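Local coordinates for cellulase (Soil metagenome, PDB 5I2U), which probably hydrolyses the beta-1,4-glucosidic bonds of cellulose, as a salt-tolerant glycoside hydrolase of family 5 with a TIM-barrel fold, at residues G62-W67 with A90-E95; I126-A131 with I157-N162. One frame throughout, in Å; residues are numbered along the deposited sequence.

Interaction 1: G62-W67 with A90-E95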
# COMPACT_ATOMS: atom_id res chain seq x y z
N GLY A 62 8.55 -4.77 -3.06
CA GLY A 62 9.44 -3.65 -2.79
C GLY A 62 9.63 -2.81 -4.05
O GLY A 62 9.17 -3.18 -5.14
N TRP A 63 10.32 -1.69 -3.90
CA TRP A 63 10.77 -0.86 -5.02
C TRP A 63 11.00 -1.73 -6.26
O TRP A 63 11.87 -2.60 -6.22
CB TRP A 63 12.10 -0.17 -4.69
CG TRP A 63 12.12 0.70 -3.51
CD1 TRP A 63 12.21 0.32 -2.20
CD2 TRP A 63 12.14 2.13 -3.50
NE1 TRP A 63 12.22 1.41 -1.38
CE2 TRP A 63 12.19 2.54 -2.15
CE3 TRP A 63 12.09 3.11 -4.50
CZ2 TRP A 63 12.21 3.88 -1.77
CZ3 TRP A 63 12.08 4.44 -4.12
CH2 TRP A 63 12.15 4.82 -2.77
N HIS A 64 10.23 -1.53 -7.32
CA HIS A 64 10.39 -2.36 -8.54
C HIS A 64 11.82 -2.27 -9.10
O HIS A 64 12.34 -3.23 -9.63
CB HIS A 64 9.37 -1.99 -9.64
CG HIS A 64 9.83 -0.88 -10.53
ND1 HIS A 64 9.68 0.45 -10.20
CD2 HIS A 64 10.48 -0.89 -11.72
CE1 HIS A 64 10.20 1.21 -11.14
NE2 HIS A 64 10.70 0.42 -12.08
N ASN A 65 12.43 -1.09 -9.00
CA ASN A 65 13.79 -0.87 -9.50
C ASN A 65 14.90 -1.57 -8.68
O ASN A 65 16.05 -1.64 -9.15
CB ASN A 65 14.09 0.62 -9.75
CG ASN A 65 13.70 1.54 -8.59
OD1 ASN A 65 12.69 1.32 -7.94
ND2 ASN A 65 14.46 2.61 -8.39
N LEU A 66 14.55 -2.12 -7.51
CA LEU A 66 15.46 -2.90 -6.68
C LEU A 66 15.22 -4.40 -6.72
O LEU A 66 16.17 -5.18 -6.74
CB LEU A 66 15.41 -2.42 -5.24
CG LEU A 66 15.79 -0.96 -5.03
CD1 LEU A 66 15.95 -0.68 -3.55
CD2 LEU A 66 17.08 -0.61 -5.78
N TRP A 67 13.96 -4.81 -6.70
CA TRP A 67 13.59 -6.23 -6.70
C TRP A 67 12.57 -6.51 -7.80
O TRP A 67 11.48 -7.02 -7.51
CB TRP A 67 13.08 -6.63 -5.32
CG TRP A 67 14.07 -6.28 -4.27
CD1 TRP A 67 15.27 -6.89 -4.03
CD2 TRP A 67 14.01 -5.18 -3.38
NE1 TRP A 67 15.93 -6.27 -3.02
CE2 TRP A 67 15.17 -5.22 -2.58
CE3 TRP A 67 13.07 -4.18 -3.14
CZ2 TRP A 67 15.42 -4.29 -1.56
CZ3 TRP A 67 13.31 -3.27 -2.11
CH2 TRP A 67 14.49 -3.32 -1.36
N ALA A 90 1.95 -2.67 -5.60
CA ALA A 90 3.00 -2.53 -6.60
C ALA A 90 3.73 -1.22 -6.35
O ALA A 90 3.18 -0.14 -6.60
CB ALA A 90 2.40 -2.57 -8.01
N ALA A 91 4.96 -1.32 -5.87
CA ALA A 91 5.73 -0.15 -5.48
C ALA A 91 6.58 0.33 -6.66
O ALA A 91 7.73 -0.10 -6.82
CB ALA A 91 6.58 -0.45 -4.26
N MET A 92 6.01 1.23 -7.45
CA MET A 92 6.72 1.80 -8.59
C MET A 92 7.63 2.92 -8.13
O MET A 92 7.20 4.05 -7.92
CB MET A 92 5.74 2.29 -9.66
CG MET A 92 6.44 2.57 -10.99
SD MET A 92 5.33 3.31 -12.20
CE MET A 92 5.20 4.98 -11.56
N GLY A 93 8.90 2.57 -7.93
CA GLY A 93 9.96 3.49 -7.58
C GLY A 93 10.09 4.71 -8.44
O GLY A 93 10.21 4.60 -9.67
N LEU A 94 10.06 5.87 -7.79
CA LEU A 94 10.36 7.15 -8.42
C LEU A 94 11.71 7.72 -7.97
O LEU A 94 12.04 8.84 -8.32
CB LEU A 94 9.23 8.16 -8.14
CG LEU A 94 8.04 8.24 -9.13
CD1 LEU A 94 8.33 9.01 -10.41
CD2 LEU A 94 7.49 6.85 -9.41
N GLU A 95 12.46 6.96 -7.16
CA GLU A 95 13.76 7.36 -6.62
C GLU A 95 14.68 6.18 -6.81
O GLU A 95 14.22 5.07 -7.08
CB GLU A 95 13.70 7.71 -5.11
CG GLU A 95 12.41 8.35 -4.61
CD GLU A 95 12.19 9.78 -5.06
OE1 GLU A 95 12.89 10.28 -5.96
OE2 GLU A 95 11.30 10.43 -4.48
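His64 and Asn65 both turn CG between the backbone N and the carbonyl carbon (chi1 87° and 48°), and this brings their polar ends to successive points of 90-95. At the edge of the imidazole, near its plane, His64 ND1 receives Gly93 N at 3.2 Å; the N-H...N angle of 125° marks the bond as weak. The backbone bond from His64 N to Ala91 O, 2.9 Å, is shorter and straighter. One residue on, Asn65 ND2 donates to Glu95 O at 2.8 Å and also to Glu97 O, so two acceptors fix the rotation of the amide, whose OD1 lies 3.5 Å from Gly93 CA. These bonds tie the loop following the first barrel strand, 57-61, to the C-terminal end of the second, 87-93, the end at which TIM-barrel enzymes form their active sites. Trp63 adds apolar contact through the six-membered part of its indole: CE3 is 3.8 Å from Gly93 CA, and CZ3 is 3.8 Å from Glu95 CB. The backbone O and the CB and CG of Glu95 meet this ring, while its carboxylate leads away, to His132 N and Asn133 N at OE2 and to Tyr135 OH at OE1.

Interaction 2: I126-A131 with I157-N162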
# COMPACT_ATOMS: atom_id res chain seq x y z
N ILE A 126 -2.89 -2.23 -5.25
CA ILE A 126 -2.56 -0.84 -5.06
C ILE A 126 -1.50 -0.50 -6.08
O ILE A 126 -0.49 -1.18 -6.16
CB ILE A 126 -2.03 -0.53 -3.63
CG1 ILE A 126 -3.14 -0.78 -2.59
CG2 ILE A 126 -1.55 0.91 -3.51
CD1 ILE A 126 -2.64 -0.87 -1.16
N ILE A 127 -1.75 0.54 -6.87
CA ILE A 127 -0.77 1.08 -7.79
C ILE A 127 -0.12 2.26 -7.09
O ILE A 127 -0.73 3.31 -6.97
CB ILE A 127 -1.39 1.51 -9.15
CG1 ILE A 127 -2.04 0.29 -9.84
CG2 ILE A 127 -0.33 2.08 -10.07
CD1 ILE A 127 -2.89 0.65 -11.04
N ASP A 128 1.12 2.05 -6.65
CA ASP A 128 1.81 2.96 -5.75
C ASP A 128 2.94 3.72 -6.48
O ASP A 128 3.91 3.14 -6.96
CB ASP A 128 2.28 2.20 -4.48
CG ASP A 128 3.44 2.87 -3.74
OD1 ASP A 128 3.52 4.12 -3.67
OD2 ASP A 128 4.29 2.12 -3.20
N PHE A 129 2.77 5.04 -6.53
CA PHE A 129 3.70 5.99 -7.09
C PHE A 129 4.69 6.21 -5.98
O PHE A 129 4.49 7.06 -5.11
CB PHE A 129 2.92 7.26 -7.44
CG PHE A 129 3.67 8.22 -8.29
CD1 PHE A 129 3.74 8.04 -9.67
CD2 PHE A 129 4.26 9.35 -7.72
CE1 PHE A 129 4.41 8.95 -10.46
CE2 PHE A 129 4.94 10.26 -8.50
CZ PHE A 129 5.02 10.06 -9.88
N HIS A 130 5.74 5.41 -5.99
CA HIS A 130 6.60 5.21 -4.84
C HIS A 130 7.70 6.29 -4.79
O HIS A 130 8.88 6.04 -5.09
CB HIS A 130 7.16 3.79 -4.85
CG HIS A 130 7.62 3.31 -3.51
ND1 HIS A 130 6.77 2.70 -2.60
CD2 HIS A 130 8.84 3.31 -2.93
CE1 HIS A 130 7.45 2.36 -1.52
NE2 HIS A 130 8.71 2.73 -1.70
N ALA A 131 7.27 7.48 -4.38
CA ALA A 131 8.08 8.68 -4.36
C ALA A 131 8.24 9.17 -2.93
O ALA A 131 7.34 8.98 -2.09
CB ALA A 131 7.39 9.76 -5.17
N ILE A 157 -6.72 0.12 -6.74
CA ILE A 157 -6.60 1.24 -5.81
C ILE A 157 -5.36 2.05 -6.23
O ILE A 157 -4.32 1.47 -6.55
CB ILE A 157 -6.43 0.74 -4.35
CG1 ILE A 157 -7.64 -0.09 -3.94
CG2 ILE A 157 -6.20 1.90 -3.38
CD1 ILE A 157 -7.46 -0.84 -2.64
N TYR A 158 -5.47 3.37 -6.20
CA TYR A 158 -4.35 4.27 -6.52
C TYR A 158 -3.73 4.81 -5.24
O TYR A 158 -4.47 5.18 -4.31
CB TYR A 158 -4.84 5.46 -7.36
CG TYR A 158 -5.67 5.06 -8.56
CD1 TYR A 158 -5.07 4.49 -9.69
CD2 TYR A 158 -7.05 5.24 -8.56
CE1 TYR A 158 -5.84 4.12 -10.79
CE2 TYR A 158 -7.82 4.88 -9.65
CZ TYR A 158 -7.22 4.33 -10.77
OH TYR A 158 -8.00 3.97 -11.85
N GLU A 159 -2.40 4.85 -5.19
CA GLU A 159 -1.71 5.47 -4.07
C GLU A 159 -0.77 6.52 -4.64
O GLU A 159 0.28 6.20 -5.20
CB GLU A 159 -0.98 4.44 -3.24
CG GLU A 159 -0.37 5.04 -1.98
CD GLU A 159 0.39 4.04 -1.16
OE1 GLU A 159 0.37 2.85 -1.51
OE2 GLU A 159 1.00 4.46 -0.14
N ILE A 160 -1.14 7.77 -4.47
CA ILE A 160 -0.62 8.84 -5.32
C ILE A 160 0.76 9.39 -4.93
O ILE A 160 1.42 10.04 -5.75
CB ILE A 160 -1.65 9.98 -5.51
CG1 ILE A 160 -1.99 10.70 -4.20
CG2 ILE A 160 -2.92 9.42 -6.12
CD1 ILE A 160 -2.75 11.98 -4.41
N TRP A 161 1.19 9.14 -3.70
CA TRP A 161 2.50 9.61 -3.25
C TRP A 161 2.90 8.82 -2.01
O TRP A 161 2.44 9.12 -0.89
CB TRP A 161 2.43 11.11 -2.94
CG TRP A 161 3.74 11.77 -2.65
CD1 TRP A 161 4.95 11.16 -2.44
CD2 TRP A 161 3.97 13.16 -2.51
NE1 TRP A 161 5.91 12.10 -2.18
CE2 TRP A 161 5.34 13.34 -2.21
CE3 TRP A 161 3.14 14.29 -2.59
CZ2 TRP A 161 5.91 14.60 -2.02
CZ3 TRP A 161 3.71 15.55 -2.40
CH2 TRP A 161 5.08 15.70 -2.11
N ASN A 162 3.75 7.82 -2.22
CA ASN A 162 4.13 6.86 -1.18
C ASN A 162 4.39 7.50 0.18
O ASN A 162 3.63 7.31 1.12
CB ASN A 162 5.35 6.07 -1.61
CG ASN A 162 5.97 5.26 -0.47
OD1 ASN A 162 5.26 4.62 0.30
ND2 ASN A 162 7.27 5.31 -0.35
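The side-chain amide of Asn162 lies flat over one face of the His130 imidazole, the two planes only 14° apart and ND2 3.1 Å above the ring, offset toward its rim. Asn162 ND2 is 3.2 Å from His130 NE2, but the angle is too poor for a hydrogen bond, so this is a stack. Both groups are held by other bonds: Asn162 OD1 accepts from Arg89 NH2, while His130 ND1 donates almost in its ring plane to the syn side of Asp128 OD2 (2.6 Å, 170°). With CG anti to the backbone N (chi1 158°), Asp128 runs alongside Glu159, and the carboxylates stack with OD1 of Asp128 4.0 Å from OE1 of Glu159. Arg89 forms salt bridges to both and probably offsets their repulsion; Ser249 OG binds the other oxygen, Glu159 OE2. The backbones form a parallel ladder, including Glu159 N to Ile127 O at 2.9 Å and Phe129 N to Glu159 O at 3.1 Å. Beyond it the pairing slips by a residue, and Phe129 O accepts from Asn162 N (3.1 Å) and Ala131 N on opposite faces of its plane, the latter closing an inverse gamma turn centred on His130. Strands 124-130 and 156-159 belong to one beta-alpha-beta unit of the TIM barrel, and Asn162 probably opens the Asn-Glu-Pro signature of family 5 glycoside hydrolases.

Along the chain the two interactions come in series, 62-67 with 90-95 closing before 126-131 with 157-162 opens, and their centres are 11 Å apart. Together they take in the loop after the first strand, 57-61, and the next three strands of the closed eight-stranded barrel, joined where strands 87-93 and 124-130 run side by side: Met92 N lies 2.9 Å from Asp128 O and Met92 O 2.8 Å from His130 N, both probable hydrogen bonds. Side chains meet as well, the rings of Trp63 and His130 edge-to-face. Trp284 contacts both rings, and a glycerol, probably from the crystallisation liquor, sits near Trp63 and His130, consistent with a shared pocket at the C-terminal end of the barrel.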